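Local coordinates for Iron(3+)-hydroxamate-binding protein FhuD (Bacillus subtilis subsp. subtilis, PDB 3G9Q) that binds iron(3+)-hydroxamate complexes such as ferrichrome and passes them to the membrane-bound permease of an ABC transporter, at residues G32-K44 / T52-V64. Residues are numbered along the deposited sequence; the frame is centred on the assembly and turned at random.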
ATOM      1  N   GLY A  32      -6.425  -4.962 -16.745  1.00 66.20           N
ATOM      2  CA  GLY A  32      -5.934  -5.517 -18.003  1.00 63.53           C
ATOM      3  C   GLY A  32      -5.512  -4.495 -19.046  1.00 57.35           C
ATOM      4  O   GLY A  32      -5.102  -4.862 -20.148  1.00 54.13           O
ATOM      5  N   ILE A  33      -5.617  -3.212 -18.708  1.00 52.71           N
ATOM      6  CA  ILE A  33      -5.224  -2.153 -19.631  1.00 45.91           C
ATOM      7  C   ILE A  33      -3.719  -2.194 -19.852  1.00 43.27           C
ATOM      8  O   ILE A  33      -2.925  -2.108 -18.917  1.00 43.97           O
ATOM      9  CB  ILE A  33      -5.620  -0.749 -19.108  1.00 50.57           C
ATOM     10  CG1 ILE A  33      -7.112  -0.508 -19.339  1.00 53.68           C
ATOM     11  CG2 ILE A  33      -4.807   0.331 -19.819  1.00 49.31           C
ATOM     12  CD1 ILE A  33      -8.038  -1.277 -18.400  1.00 65.34           C
ATOM     13  N   ASN A  34      -3.331  -2.323 -21.105  1.00 40.57           N
ATOM     14  CA  ASN A  34      -1.931  -2.386 -21.424  1.00 47.04           C
ATOM     15  C   ASN A  34      -1.228  -1.063 -21.085  1.00 46.67           C
ATOM     16  O   ASN A  34      -1.596   0.010 -21.586  1.00 42.22           O
ATOM     17  CB  ASN A  34      -1.784  -2.754 -22.899  1.00 45.62           C
ATOM     18  CG  ASN A  34      -0.356  -2.741 -23.357  1.00 49.33           C
ATOM     19  OD1 ASN A  34       0.523  -3.329 -22.720  1.00 59.45           O
ATOM     20  ND2 ASN A  34      -0.108  -2.073 -24.475  1.00 53.30           N
ATOM     21  N   VAL A  35      -0.234  -1.150 -20.205  1.00 35.67           N
ATOM     22  CA  VAL A  35       0.519   0.023 -19.794  1.00 33.07           C
ATOM     23  C   VAL A  35       1.884  -0.006 -20.440  1.00 32.08           C
ATOM     24  O   VAL A  35       2.616  -0.997 -20.361  1.00 24.90           O
ATOM     25  CB  VAL A  35       0.650   0.107 -18.259  1.00 29.55           C
ATOM     26  CG1 VAL A  35       1.475   1.335 -17.864  1.00 21.08           C
ATOM     27  CG2 VAL A  35      -0.736   0.182 -17.646  1.00 32.07           C
ATOM     28  N   VAL A  36       2.223   1.103 -21.077  1.00 32.08           N
ATOM     29  CA  VAL A  36       3.469   1.190 -21.806  1.00 39.85           C
ATOM     30  C   VAL A  36       4.578   1.943 -21.090  1.00 44.86           C
ATOM     31  O   VAL A  36       5.735   1.875 -21.496  1.00 43.17           O
ATOM     32  CB  VAL A  36       3.186   1.778 -23.204  1.00 44.37           C
ATOM     33  CG1 VAL A  36       2.087   0.955 -23.875  1.00 22.61           C
ATOM     34  CG2 VAL A  36       2.751   3.232 -23.093  1.00 39.74           C
ATOM     35  N   GLY A  37       4.224   2.628 -20.006  1.00 51.14           N
ATOM     36  CA  GLY A  37       5.206   3.361 -19.226  1.00 46.28           C
ATOM     37  C   GLY A  37       4.788   3.538 -17.770  1.00 49.04           C
ATOM     38  O   GLY A  37       3.601   3.693 -17.461  1.00 43.25           O
ATOM     39  N   ALA A  38       5.767   3.513 -16.873  1.00 41.10           N
ATOM     40  CA  ALA A  38       5.516   3.682 -15.449  1.00 44.39           C
ATOM     41  C   ALA A  38       6.758   4.281 -14.790  1.00 49.30           C
ATOM     42  O   ALA A  38       7.866   4.129 -15.302  1.00 52.78           O
ATOM     43  CB  ALA A  38       5.183   2.341 -14.811  1.00 39.34           C
ATOM     44  N   PRO A  39       6.583   5.002 -13.664  1.00 51.56           N
ATOM     45  CA  PRO A  39       7.712   5.615 -12.947  1.00 47.52           C
ATOM     46  C   PRO A  39       8.619   4.564 -12.279  1.00 59.89           C
ATOM     47  O   PRO A  39       8.300   3.370 -12.267  1.00 70.00           O
ATOM     48  CB  PRO A  39       7.020   6.544 -11.949  1.00 36.45           C
ATOM     49  CG  PRO A  39       5.697   5.900 -11.736  1.00 46.88           C
ATOM     50  CD  PRO A  39       5.297   5.464 -13.109  1.00 38.42           C
ATOM     51  N   GLU A  40       9.740   5.002 -11.716  1.00 67.30           N
ATOM     52  CA  GLU A  40      10.683   4.070 -11.094  1.00 74.73           C
ATOM     53  C   GLU A  40      10.169   3.183  -9.973  1.00 71.21           C
ATOM     54  O   GLU A  40      10.472   1.990  -9.927  1.00 68.18           O
ATOM     55  CB  GLU A  40      11.931   4.814 -10.606  1.00 86.58           C
ATOM     56  CG  GLU A  40      13.117   4.646 -11.555  1.00106.62           C
ATOM     57  CD  GLU A  40      13.569   3.189 -11.696  1.00110.15           C
ATOM     58  OE1 GLU A  40      14.166   2.854 -12.746  1.00110.59           O
ATOM     59  OE2 GLU A  40      13.338   2.392 -10.752  1.00112.38           O
ATOM     60  N   ASN A  41       9.407   3.757  -9.057  1.00 71.03           N
ATOM     61  CA  ASN A  41       8.882   2.974  -7.946  1.00 63.00           C
ATOM     62  C   ASN A  41       8.382   1.614  -8.397  1.00 53.36           C
ATOM     63  O   ASN A  41       8.693   0.596  -7.791  1.00 56.34           O
ATOM     64  CB  ASN A  41       7.755   3.747  -7.281  1.00 71.02           C
ATOM     65  CG  ASN A  41       8.208   5.092  -6.804  1.00 79.28           C
ATOM     66  OD1 ASN A  41       9.105   5.174  -5.964  1.00 85.23           O
ATOM     67  ND2 ASN A  41       7.615   6.164  -7.345  1.00 74.43           N
ATOM     68  N   VAL A  42       7.617   1.617  -9.479  1.00 47.24           N
ATOM     69  CA  VAL A  42       7.040   0.405 -10.028  1.00 50.24           C
ATOM     70  C   VAL A  42       8.064  -0.718 -10.217  1.00 52.91           C
ATOM     71  O   VAL A  42       7.832  -1.867  -9.829  1.00 48.40           O
ATOM     72  CB  VAL A  42       6.333   0.739 -11.356  1.00 50.28           C
ATOM     73  CG1 VAL A  42       5.729  -0.500 -11.981  1.00 32.23           C
ATOM     74  CG2 VAL A  42       5.264   1.789 -11.092  1.00 48.15           C
ATOM     75  N   PHE A  43       9.209  -0.378 -10.788  1.00 62.55           N
ATOM     76  CA  PHE A  43      10.259  -1.360 -11.026  1.00 63.80           C
ATOM     77  C   PHE A  43      11.066  -1.648  -9.767  1.00 68.45           C
ATOM     78  O   PHE A  43      12.173  -2.176  -9.840  1.00 77.04           O
ATOM     79  CB  PHE A  43      11.185  -0.868 -12.138  1.00 55.21           C
ATOM     80  CG  PHE A  43      10.468  -0.564 -13.409  1.00 51.81           C
ATOM     81  CD1 PHE A  43       9.670   0.569 -13.515  1.00 47.02           C
ATOM     82  CD2 PHE A  43      10.532  -1.442 -14.480  1.00 49.32           C
ATOM     83  CE1 PHE A  43       8.946   0.817 -14.665  1.00 44.03           C
ATOM     84  CE2 PHE A  43       9.811  -1.204 -15.636  1.00 47.75           C
ATOM     85  CZ  PHE A  43       9.015  -0.074 -15.731  1.00 48.07           C
ATOM     86  N   LYS A  44      10.517  -1.294  -8.609  1.00 69.32           N
ATOM     87  CA  LYS A  44      11.201  -1.558  -7.350  1.00 70.84           C
ATOM     88  C   LYS A  44      10.294  -2.284  -6.374  1.00 66.81           C
ATOM     89  O   LYS A  44      10.767  -2.969  -5.464  1.00 61.73           O
ATOM     90  CB  LYS A  44      11.702  -0.260  -6.714  1.00 80.77           C
ATOM     91  CG  LYS A  44      12.972   0.295  -7.333  1.00 78.11           C
ATOM     92  CD  LYS A  44      13.557   1.375  -6.436  1.00 77.82           C
ATOM     93  CE  LYS A  44      14.822   1.964  -7.038  1.00 87.47           C
ATOM     94  NZ  LYS A  44      14.555   2.539  -8.396  1.00 76.12           N
ATOM     95  N   THR A  52       5.551  -8.726 -12.842  1.00 79.46           N
ATOM     96  CA  THR A  52       4.781  -7.861 -13.749  1.00 85.11           C
ATOM     97  C   THR A  52       5.491  -6.592 -14.249  1.00 92.63           C
ATOM     98  O   THR A  52       5.296  -5.510 -13.691  1.00101.54           O
ATOM     99  CB  THR A  52       3.466  -7.390 -13.092  1.00 76.48           C
ATOM    100  OG1 THR A  52       2.846  -8.482 -12.399  1.00 59.57           O
ATOM    101  CG2 THR A  52       2.522  -6.850 -14.158  1.00 69.28           C
ATOM    102  N   ASN A  53       6.279  -6.708 -15.313  1.00 89.60           N
ATOM    103  CA  ASN A  53       6.983  -5.542 -15.844  1.00 90.10           C
ATOM    104  C   ASN A  53       7.205  -5.625 -17.350  1.00 92.95           C
ATOM    105  O   ASN A  53       7.429  -4.611 -18.018  1.00 94.46           O
ATOM    106  CB  ASN A  53       8.328  -5.374 -15.124  1.00 83.80           C
ATOM    107  CG  ASN A  53       8.260  -4.361 -13.993  1.00 77.03           C
ATOM    108  OD1 ASN A  53       9.187  -4.243 -13.182  1.00 83.24           O
ATOM    109  ND2 ASN A  53       7.162  -3.615 -13.939  1.00 76.06           N
ATOM    110  N   GLY A  54       7.120  -6.843 -17.870  1.00 93.00           N
ATOM    111  CA  GLY A  54       7.332  -7.105 -19.284  1.00 95.88           C
ATOM    112  C   GLY A  54       7.222  -6.001 -20.319  1.00 95.73           C
ATOM    113  O   GLY A  54       8.186  -5.705 -21.030  1.00 92.42           O
ATOM    114  N   VAL A  55       6.058  -5.374 -20.408  1.00 93.74           N
ATOM    115  CA  VAL A  55       5.853  -4.351 -21.418  1.00 95.77           C
ATOM    116  C   VAL A  55       5.835  -2.869 -21.015  1.00 92.69           C
ATOM    117  O   VAL A  55       4.921  -2.141 -21.413  1.00 99.80           O
ATOM    118  CB  VAL A  55       4.551  -4.663 -22.211  1.00103.77           C
ATOM    119  CG1 VAL A  55       4.682  -6.023 -22.905  1.00102.76           C
ATOM    120  CG2 VAL A  55       3.347  -4.676 -21.265  1.00 96.62           C
ATOM    121  N   GLU A  56       6.814  -2.405 -20.239  1.00 77.81           N
ATOM    122  CA  GLU A  56       6.830  -0.984 -19.884  1.00 75.87           C
ATOM    123  C   GLU A  56       8.177  -0.300 -19.765  1.00 69.46           C
ATOM    124  O   GLU A  56       9.203  -0.929 -19.527  1.00 54.43           O
ATOM    125  CB  GLU A  56       6.039  -0.696 -18.602  1.00 85.32           C
ATOM    126  CG  GLU A  56       6.053  -1.773 -17.556  1.00 99.53           C
ATOM    127  CD  GLU A  56       4.849  -2.671 -17.677  1.00113.89           C
ATOM    128  OE1 GLU A  56       3.719  -2.131 -17.697  1.00124.20           O
ATOM    129  OE2 GLU A  56       5.024  -3.908 -17.750  1.00122.65           O
ATOM    130  N   ASN A  57       8.141   1.015 -19.948  1.00 69.47           N
ATOM    131  CA  ASN A  57       9.316   1.866 -19.856  1.00 67.23           C
ATOM    132  C   ASN A  57       9.267   2.502 -18.457  1.00 63.23           C
ATOM    133  O   ASN A  57       8.200   2.568 -17.847  1.00 53.95           O
ATOM    134  CB  ASN A  57       9.247   2.952 -20.949  1.00 63.29           C
ATOM    135  CG  ASN A  57      10.527   3.041 -21.787  1.00 67.83           C
ATOM    136  OD1 ASN A  57      10.506   2.829 -23.007  1.00 55.56           O
ATOM    137  ND2 ASN A  57      11.645   3.361 -21.134  1.00 61.83           N
ATOM    138  N   ILE A  58      10.416   2.961 -17.959  1.00 59.84           N
ATOM    139  CA  ILE A  58      10.498   3.586 -16.643  1.00 61.29           C
ATOM    140  C   ILE A  58      10.347   5.118 -16.727  1.00 64.09           C
ATOM    141  O   ILE A  58       9.602   5.631 -17.567  1.00 56.41           O
ATOM    142  CB  ILE A  58      11.841   3.229 -15.936  1.00 70.78           C
ATOM    143  CG1 ILE A  58      12.250   1.782 -16.254  1.00 80.97           C
ATOM    144  CG2 ILE A  58      11.691   3.363 -14.426  1.00 65.62           C
ATOM    145  CD1 ILE A  58      12.940   1.603 -17.595  1.00 93.30           C
ATOM    146  N   GLY A  59      11.050   5.841 -15.855  1.00 63.82           N
ATOM    147  CA  GLY A  59      10.971   7.297 -15.834  1.00 61.35           C
ATOM    148  C   GLY A  59      10.846   7.759 -14.390  1.00 73.42           C
ATOM    149  O   GLY A  59      10.920   6.925 -13.487  1.00 74.24           O
ATOM    150  N   ASP A  60      10.658   9.065 -14.162  1.00 78.80           N
ATOM    151  CA  ASP A  60      10.519   9.630 -12.802  1.00 77.45           C
ATOM    152  C   ASP A  60       9.210  10.415 -12.633  1.00 79.77           C
ATOM    153  O   ASP A  60       8.781  10.699 -11.511  1.00 72.52           O
ATOM    154  CB  ASP A  60      11.682  10.574 -12.489  1.00 75.77           C
ATOM    155  CG  ASP A  60      11.583  11.888 -13.250  1.00 84.21           C
ATOM    156  OD1 ASP A  60      11.480  11.841 -14.498  1.00 79.78           O
ATOM    157  OD2 ASP A  60      11.608  12.962 -12.602  1.00 75.40           O
ATOM    158  N   GLY A  61       8.599  10.791 -13.751  1.00 86.15           N
ATOM    159  CA  GLY A  61       7.350  11.529 -13.693  1.00 90.79           C
ATOM    160  C   GLY A  61       7.413  12.988 -14.120  1.00 91.89           C
ATOM    161  O   GLY A  61       6.476  13.751 -13.865  1.00 93.30           O
ATOM    162  N   THR A  62       8.506  13.387 -14.768  1.00 90.81           N
ATOM    163  CA  THR A  62       8.662  14.772 -15.220  1.00 86.60           C
ATOM    164  C   THR A  62       8.988  14.840 -16.710  1.00 81.82           C
ATOM    165  O   THR A  62       8.342  15.575 -17.457  1.00 83.59           O
ATOM    166  CB  THR A  62       9.786  15.518 -14.434  1.00 88.10           C
ATOM    167  OG1 THR A  62      11.060  14.917 -14.713  1.00 76.87           O
ATOM    168  CG2 THR A  62       9.510  15.468 -12.928  1.00 85.10           C
ATOM    169  N   SER A  63       9.985  14.064 -17.130  1.00 71.05           N
ATOM    170  CA  SER A  63      10.412  14.029 -18.526  1.00 70.78           C
ATOM    171  C   SER A  63       9.260  13.775 -19.502  1.00 70.70           C
ATOM    172  O   SER A  63       8.928  12.628 -19.814  1.00 66.48           O
ATOM    173  CB  SER A  63      11.493  12.965 -18.724  1.00 61.95           C
ATOM    174  OG  SER A  63      11.949  12.973 -20.063  1.00 55.63           O
ATOM    175  N   VAL A  64       8.673  14.869 -19.978  1.00 66.54           N
ATOM    176  CA  VAL A  64       7.557  14.857 -20.919  1.00 58.19           C
ATOM    177  C   VAL A  64       7.966  14.204 -22.237  1.00 59.96           C
ATOM    178  O   VAL A  64       7.142  13.614 -22.939  1.00 51.62           O
ATOM    179  CB  VAL A  64       7.097  16.301 -21.226  1.00 55.71           C
ATOM    180  CG1 VAL A  64       5.799  16.281 -21.997  1.00 62.83           C
ATOM    181  CG2 VAL A  64       6.959  17.092 -19.939  1.00 54.70           C
TER
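A single parallel beta bridge, G37 with N57, joins the end of strand 35-37 to the loop that leads on to helix 64-68. N57 N donates to V36 O (3.0 Å), and N57 O receives A38 N (2.8 Å), so one loop residue grips the chain on both sides of G37. A weak bond from E40 N to G59 O continues the pairing; glycine suits position 59 because its positive phi would press any CB against the preceding carbonyl oxygen.

Strand 35-37 is the edge of the four-stranded parallel sheet in the N-terminal lobe of this two-lobed, helix-linked binding-protein fold; its other side pairs with strand 17-19, through V17 and V19, and the loop adds itself outside.

Beyond the bridge, the F43 ring is sandwiched. CB of F43 points to the loop, and chi1 of -56°, with CG anti to the carbonyl carbon, lays the ring between I58 and N53; I58 CG1 then sits over its centre in a CH-pi contact, 3.7 Å from the centroid. The branched isoleucine also sets CG2 against F43 CD1 (3.6 Å) and the E40 side chain, whose OE2 forms a salt bridge with K44 NZ (2.7 Å). Over the opposite face lies the flat N53 amide, tilted 25° from the ring, with ND2 offset toward the rim. Replacing F43 with an alanine would probably leave I58 and N53 facing a gap, the amide freer to turn. E56 CG rests obliquely near F43 CZ, while E56 OE1 takes part in a weak hydrogen bond with Y25 OH on helix 25-31.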